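Long-range contact in microtubule-associated protein 1 light chain 3 (Plasmodium falciparum, PDB 4EOY), which is an Atg8-family ubiquitin-fold protein that binds a peptide of its partner Atg3, probably as part of the lipid-conjugation pathway known for this family: residues 33-44 with 115-124. The protein carries 3 engineered substitutions. Sequence-based numbering, arbitrary orientation.
Engineered in segment 33-44: Ile36 (natural residue Cys). Engineered in segment 115-124: Ser123 (natural residue Cys).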
ATOM      1  N   PRO A  33      -2.563   4.243  -7.795  1.00 26.38           N
ATOM      2  CA  PRO A  33      -2.977   2.965  -7.250  1.00 27.84           C
ATOM      3  C   PRO A  33      -1.825   2.253  -6.533  1.00 30.34           C
ATOM      4  O   PRO A  33      -0.775   2.005  -7.139  1.00 29.18           O
ATOM      5  CB  PRO A  33      -3.431   2.189  -8.493  1.00 26.23           C
ATOM      6  CG  PRO A  33      -2.659   2.781  -9.616  1.00 22.15           C
ATOM      7  CD  PRO A  33      -2.470   4.215  -9.269  1.00 25.22           C
ATOM      8  N   VAL A  34      -2.042   1.929  -5.260  1.00 26.14           N
ATOM      9  CA  VAL A  34      -1.041   1.299  -4.427  1.00 25.10           C
ATOM     10  C   VAL A  34      -1.607   0.017  -3.841  1.00 33.45           C
ATOM     11  O   VAL A  34      -2.751   0.006  -3.391  1.00 38.87           O
ATOM     12  CB  VAL A  34      -0.617   2.226  -3.279  1.00 18.69           C
ATOM     13  CG1 VAL A  34       0.360   1.520  -2.363  1.00 19.52           C
ATOM     14  CG2 VAL A  34      -0.007   3.494  -3.832  1.00 21.14           C
ATOM     15  N   VAL A  35      -0.805  -1.052  -3.853  1.00 28.48           N
ATOM     16  CA  VAL A  35      -1.151  -2.317  -3.221  1.00 24.44           C
ATOM     17  C   VAL A  35      -0.136  -2.599  -2.120  1.00 27.19           C
ATOM     18  O   VAL A  35       1.068  -2.518  -2.354  1.00 26.19           O
ATOM     19  CB  VAL A  35      -1.147  -3.486  -4.224  1.00 29.23           C
ATOM     20  CG1 VAL A  35      -1.718  -4.753  -3.575  1.00 27.23           C
ATOM     21  CG2 VAL A  35      -1.964  -3.124  -5.448  1.00 33.49           C
ATOM     22  N   ILE A  36      -0.618  -2.931  -0.926  1.00 27.05           N
ATOM     23  CA  ILE A  36       0.269  -3.232   0.207  1.00 31.49           C
ATOM     24  C   ILE A  36       0.395  -4.739   0.440  1.00 31.15           C
ATOM     25  O   ILE A  36      -0.607  -5.468   0.453  1.00 39.74           O
ATOM     26  CB  ILE A  36      -0.222  -2.592   1.511  1.00 31.01           C
ATOM     27  CG1 ILE A  36       0.670  -3.013   2.681  1.00 30.23           C
ATOM     28  CG2 ILE A  36      -1.621  -3.050   1.826  1.00 36.46           C
ATOM     29  CD1 ILE A  36       0.556  -2.102   3.870  1.00 30.80           C
ATOM     30  N   GLU A  37       1.615  -5.206   0.655  1.00 21.89           N
ATOM     31  CA  GLU A  37       1.860  -6.642   0.812  1.00 20.88           C
ATOM     32  C   GLU A  37       2.739  -6.946   2.014  1.00 19.35           C
ATOM     33  O   GLU A  37       3.688  -6.219   2.312  1.00 15.06           O
ATOM     34  CB  GLU A  37       2.516  -7.180  -0.452  1.00 27.12           C
ATOM     35  CG  GLU A  37       1.866  -8.443  -0.988  1.00 34.88           C
ATOM     36  CD  GLU A  37       0.606  -8.173  -1.790  1.00 39.27           C
ATOM     37  OE1 GLU A  37       0.677  -7.416  -2.790  1.00 36.43           O
ATOM     38  OE2 GLU A  37      -0.450  -8.736  -1.427  1.00 35.89           O
ATOM     39  N   ARG A  38       2.397  -8.021   2.713  1.00 20.65           N
ATOM     40  CA  ARG A  38       3.135  -8.503   3.865  1.00 21.32           C
ATOM     41  C   ARG A  38       4.358  -9.266   3.395  1.00 26.74           C
ATOM     42  O   ARG A  38       4.234 -10.177   2.574  1.00 26.25           O
ATOM     43  CB  ARG A  38       2.243  -9.454   4.662  1.00 25.37           C
ATOM     44  CG  ARG A  38       2.788  -9.871   6.015  1.00 22.13           C
ATOM     45  CD  ARG A  38       1.681 -10.559   6.793  1.00 23.17           C
ATOM     46  NE  ARG A  38       2.116 -11.103   8.081  1.00 22.89           N
ATOM     47  CZ  ARG A  38       2.429 -12.372   8.314  1.00 25.19           C
ATOM     48  NH1 ARG A  38       2.390 -13.295   7.351  1.00 31.65           N
ATOM     49  NH2 ARG A  38       2.770 -12.730   9.537  1.00 37.25           N
ATOM     50  N   ALA A  39       5.524  -8.918   3.942  1.00 23.89           N
ATOM     51  CA  ALA A  39       6.802  -9.347   3.368  1.00 26.16           C
ATOM     52  C   ALA A  39       7.579 -10.345   4.222  1.00 32.48           C
ATOM     53  O   ALA A  39       8.598 -10.881   3.770  1.00 30.20           O
ATOM     54  CB  ALA A  39       7.670  -8.138   3.095  1.00 24.15           C
ATOM     55  N   ASN A  40       7.136 -10.565   5.457  1.00 32.46           N
ATOM     56  CA  ASN A  40       7.707 -11.628   6.290  1.00 30.97           C
ATOM     57  C   ASN A  40       6.662 -12.275   7.196  1.00 32.83           C
ATOM     58  O   ASN A  40       5.511 -11.837   7.256  1.00 31.71           O
ATOM     59  CB  ASN A  40       8.929 -11.137   7.082  1.00 24.08           C
ATOM     60  CG  ASN A  40       8.569 -10.347   8.322  1.00 26.49           C
ATOM     61  OD1 ASN A  40       7.614  -9.568   8.347  1.00 43.34           O
ATOM     62  ND2 ASN A  40       9.379 -10.504   9.353  1.00 33.19           N
ATOM     63  N   ARG A  41       7.087 -13.340   7.860  1.00 30.47           N
ATOM     64  CA  ARG A  41       6.255 -14.097   8.768  1.00 37.47           C
ATOM     65  C   ARG A  41       6.532 -13.686  10.211  1.00 38.99           C
ATOM     66  O   ARG A  41       7.591 -13.974  10.745  1.00 30.10           O
ATOM     67  CB  ARG A  41       6.541 -15.585   8.578  1.00 38.71           C
ATOM     68  CG  ARG A  41       6.410 -16.017   7.121  1.00 36.50           C
ATOM     69  CD  ARG A  41       6.304 -17.521   6.985  1.00 37.11           C
ATOM     70  NE  ARG A  41       6.118 -17.938   5.599  1.00 29.19           N
ATOM     71  CZ  ARG A  41       4.967 -17.871   4.945  1.00 38.00           C
ATOM     72  NH1 ARG A  41       3.874 -17.380   5.534  1.00 37.23           N
ATOM     73  NH2 ARG A  41       4.907 -18.284   3.684  1.00 41.93           N
ATOM     74  N   SER A  42       5.574 -12.996  10.823  1.00 33.48           N
ATOM     75  CA  SER A  42       5.714 -12.520  12.194  1.00 31.14           C
ATOM     76  C   SER A  42       4.332 -12.252  12.816  1.00 28.27           C
ATOM     77  O   SER A  42       3.323 -12.733  12.322  1.00 32.74           O
ATOM     78  CB  SER A  42       6.624 -11.271  12.231  1.00 27.43           C
ATOM     79  OG  SER A  42       6.051 -10.144  11.601  1.00 27.05           O
ATOM     80  N   ASN A  43       4.297 -11.491  13.901  1.00 29.53           N
ATOM     81  CA  ASN A  43       3.045 -11.167  14.598  1.00 34.38           C
ATOM     82  C   ASN A  43       2.246 -10.042  13.948  1.00 32.66           C
ATOM     83  O   ASN A  43       1.159  -9.684  14.427  1.00 28.46           O
ATOM     84  CB  ASN A  43       3.351 -10.765  16.038  1.00 43.03           C
ATOM     85  CG  ASN A  43       4.206  -9.508  16.122  1.00 37.58           C
ATOM     86  OD1 ASN A  43       5.043  -9.257  15.254  1.00 42.14           O
ATOM     87  ND2 ASN A  43       3.995  -8.713  17.169  1.00 46.63           N
ATOM     88  N   LEU A  44       2.792  -9.458  12.879  1.00 30.62           N
ATOM     89  CA  LEU A  44       2.051  -8.479  12.094  1.00 29.57           C
ATOM     90  C   LEU A  44       0.921  -9.168  11.318  1.00 28.14           C
ATOM     91  O   LEU A  44       1.144 -10.198  10.644  1.00 26.69           O
ATOM     92  CB  LEU A  44       2.956  -7.727  11.121  1.00 28.12           C
ATOM     93  CG  LEU A  44       4.032  -6.815  11.708  1.00 28.93           C
ATOM     94  CD1 LEU A  44       4.727  -6.065  10.577  1.00 26.54           C
ATOM     95  CD2 LEU A  44       3.435  -5.820  12.696  1.00 27.26           C
ATOM     96  N   GLY A 115       1.091  -1.320 -13.658  1.00 27.15           N
ATOM     97  CA  GLY A 115       0.478  -0.032 -13.298  1.00 25.85           C
ATOM     98  C   GLY A 115       0.401   0.252 -11.799  1.00 28.23           C
ATOM     99  O   GLY A 115       0.123   1.379 -11.395  1.00 21.63           O
ATOM    100  N   TYR A 116       0.648  -0.770 -10.974  1.00 28.88           N
ATOM    101  CA  TYR A 116       0.540  -0.645  -9.520  1.00 20.60           C
ATOM    102  C   TYR A 116       1.854  -0.219  -8.878  1.00 19.03           C
ATOM    103  O   TYR A 116       2.939  -0.573  -9.351  1.00 18.19           O
ATOM    104  CB  TYR A 116       0.101  -1.979  -8.883  1.00 21.16           C
ATOM    105  CG  TYR A 116      -1.382  -2.264  -8.945  1.00 19.63           C
ATOM    106  CD1 TYR A 116      -2.283  -1.523  -8.170  1.00 19.44           C
ATOM    107  CD2 TYR A 116      -1.891  -3.255  -9.782  1.00 18.15           C
ATOM    108  CE1 TYR A 116      -3.651  -1.752  -8.230  1.00 18.24           C
ATOM    109  CE2 TYR A 116      -3.258  -3.489  -9.855  1.00 20.61           C
ATOM    110  CZ  TYR A 116      -4.134  -2.728  -9.070  1.00 21.07           C
ATOM    111  OH  TYR A 116      -5.498  -2.951  -9.117  1.00 27.63           O
ATOM    112  N   LEU A 117       1.751   0.545  -7.788  1.00 16.64           N
ATOM    113  CA  LEU A 117       2.868   0.731  -6.896  1.00 16.09           C
ATOM    114  C   LEU A 117       2.773  -0.311  -5.782  1.00 19.90           C
ATOM    115  O   LEU A 117       1.858  -0.273  -4.941  1.00 18.78           O
ATOM    116  CB  LEU A 117       2.886   2.128  -6.309  1.00 16.10           C
ATOM    117  CG  LEU A 117       4.113   2.447  -5.439  1.00 15.43           C
ATOM    118  CD1 LEU A 117       5.348   2.414  -6.313  1.00 16.83           C
ATOM    119  CD2 LEU A 117       3.936   3.782  -4.724  1.00 15.83           C
ATOM    120  N   TYR A 118       3.724  -1.241  -5.773  1.00 21.55           N
ATOM    121  CA  TYR A 118       3.740  -2.303  -4.771  1.00 21.40           C
ATOM    122  C   TYR A 118       4.605  -1.890  -3.612  1.00 20.42           C
ATOM    123  O   TYR A 118       5.754  -1.441  -3.793  1.00 30.77           O
ATOM    124  CB  TYR A 118       4.272  -3.597  -5.370  1.00 25.50           C
ATOM    125  CG  TYR A 118       3.283  -4.311  -6.269  1.00 22.51           C
ATOM    126  CD1 TYR A 118       3.209  -4.017  -7.617  1.00 24.57           C
ATOM    127  CD2 TYR A 118       2.431  -5.281  -5.763  1.00 25.98           C
ATOM    128  CE1 TYR A 118       2.306  -4.659  -8.437  1.00 24.86           C
ATOM    129  CE2 TYR A 118       1.533  -5.937  -6.581  1.00 26.98           C
ATOM    130  CZ  TYR A 118       1.471  -5.612  -7.918  1.00 26.16           C
ATOM    131  OH  TYR A 118       0.552  -6.269  -8.721  1.00 28.44           O
ATOM    132  N   MET A 119       4.037  -1.970  -2.424  1.00 17.35           N
ATOM    133  CA  MET A 119       4.754  -1.639  -1.196  1.00 21.25           C
ATOM    134  C   MET A 119       4.603  -2.774  -0.192  1.00 21.93           C
ATOM    135  O   MET A 119       3.581  -3.478  -0.168  1.00 22.08           O
ATOM    136  CB  MET A 119       4.221  -0.333  -0.613  1.00 26.93           C
ATOM    137  CG  MET A 119       4.537   0.877  -1.486  1.00 23.90           C
ATOM    138  SD  MET A 119       4.061   2.375  -0.629  1.00 36.23           S
ATOM    139  CE  MET A 119       5.302   2.479   0.669  1.00 33.38           C
ATOM    140  N   GLU A 120       5.623  -2.986   0.624  1.00 21.53           N
ATOM    141  CA  GLU A 120       5.626  -4.154   1.502  1.00 20.11           C
ATOM    142  C   GLU A 120       5.934  -3.779   2.914  1.00 17.67           C
ATOM    143  O   GLU A 120       6.648  -2.819   3.153  1.00 18.17           O
ATOM    144  CB  GLU A 120       6.661  -5.173   1.011  1.00 26.68           C
ATOM    145  CG  GLU A 120       6.344  -5.756  -0.359  1.00 27.39           C
ATOM    146  CD  GLU A 120       7.373  -6.751  -0.823  1.00 37.00           C
ATOM    147  OE1 GLU A 120       8.573  -6.421  -0.742  1.00 53.21           O
ATOM    148  OE2 GLU A 120       6.986  -7.857  -1.278  1.00 40.51           O
ATOM    149  N   TYR A 121       5.380  -4.527   3.862  1.00 17.44           N
ATOM    150  CA  TYR A 121       5.681  -4.295   5.258  1.00 19.03           C
ATOM    151  C   TYR A 121       6.294  -5.541   5.858  1.00 19.87           C
ATOM    152  O   TYR A 121       5.977  -6.674   5.466  1.00 17.47           O
ATOM    153  CB  TYR A 121       4.464  -3.830   6.065  1.00 20.73           C
ATOM    154  CG  TYR A 121       3.250  -4.755   6.111  1.00 23.11           C
ATOM    155  CD1 TYR A 121       3.108  -5.715   7.096  1.00 23.46           C
ATOM    156  CD2 TYR A 121       2.207  -4.597   5.219  1.00 31.62           C
ATOM    157  CE1 TYR A 121       1.989  -6.518   7.165  1.00 21.61           C
ATOM    158  CE2 TYR A 121       1.082  -5.407   5.272  1.00 30.38           C
ATOM    159  CZ  TYR A 121       0.986  -6.375   6.241  1.00 26.71           C
ATOM    160  OH  TYR A 121      -0.147  -7.161   6.278  1.00 21.60           O
ATOM    161  N   SER A 122       7.207  -5.289   6.791  1.00 21.02           N
ATOM    162  CA  SER A 122       7.915  -6.305   7.496  1.00 22.24           C
ATOM    163  C   SER A 122       8.065  -5.909   8.957  1.00 19.79           C
ATOM    164  O   SER A 122       8.028  -4.731   9.287  1.00 20.18           O
ATOM    165  CB  SER A 122       9.290  -6.489   6.885  1.00 21.54           C
ATOM    166  OG  SER A 122       9.950  -7.556   7.534  1.00 22.10           O
ATOM    167  N   SER A 123       8.230  -6.902   9.819  1.00 19.80           N
ATOM    168  CA  SER A 123       8.582  -6.648  11.229  1.00 25.35           C
ATOM    169  C   SER A 123      10.087  -6.376  11.404  1.00 27.00           C
ATOM    170  O   SER A 123      10.510  -5.899  12.458  1.00 33.99           O
ATOM    171  CB  SER A 123       8.175  -7.834  12.101  1.00 27.32           C
ATOM    172  OG  SER A 123       8.822  -9.028  11.675  1.00 27.96           O
ATOM    173  N   GLU A 124      10.879  -6.673  10.371  1.00 30.81           N
ATOM    174  CA  GLU A 124      12.335  -6.471  10.394  1.00 30.23           C
ATOM    175  C   GLU A 124      12.745  -5.417   9.379  1.00 30.84           C
ATOM    176  O   GLU A 124      12.089  -5.222   8.345  1.00 31.09           O
ATOM    177  CB  GLU A 124      13.066  -7.783  10.080  1.00 33.30           C
ATOM    178  CG  GLU A 124      12.778  -8.923  11.056  1.00 32.45           C
ATOM    179  CD  GLU A 124      13.552 -10.204  10.748  1.00 49.63           C
ATOM    180  OE1 GLU A 124      14.432 -10.180   9.857  1.00 68.64           O
ATOM    181  OE2 GLU A 124      13.289 -11.249  11.396  1.00 51.80           O
TER
HETATM  182  O   HOH W   1       5.795 -10.201  -0.150  1.00 26.43           O
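Tyr121 lies across Arg38, its neighbour on the adjoining parallel strand. These are the central strands 31-38 and 117-122 of the ubiquitin-like sheet, joined by a ladder of backbone bonds from Leu117 N to Pro33 O (3.0 Å) through to Ala39 N to Tyr121 O (2.8 Å). Tyr121 has CG between its own backbone N and carbonyl carbon (chi1 59°), which lays the ring over the neighbouring strand. The CA of Arg38 then sits over one face, 3.9 Å from the ring centroid, a CH-pi contact, while CG1 of the engineered Ile36 meets the ring edge.

Arg38 can be followed outward: CB touches CZ of Tyr121 at 3.7 Å, CG reaches CE1 of the same ring, and CD passes its OH. From there the extended chain carries NE to Leu44 O (2.9 Å), the donor standing above the carbonyl plane, and NH2 adds weak bonds to the carbonyls of Leu44 and Ser42. Tyr121 OH hydrogen-bonds to Pro45 O, outside the two segments.

Beyond the strands, the Asn40 amide grips the engineered Ser123 twice: ND2 donates almost straight, in the amide plane, to OG (2.8 Å), and OD1 accepts from Ser123 N. Near the other end, Pro33 and Tyr116 also pack on an aromatic side chain of the Atg3 peptide. Backbone bonding thus sets the register, Arg38 folds the turn back on its own strand through backbone carbonyls, and the Asn40 amide bonds it to Ser123 across the contact.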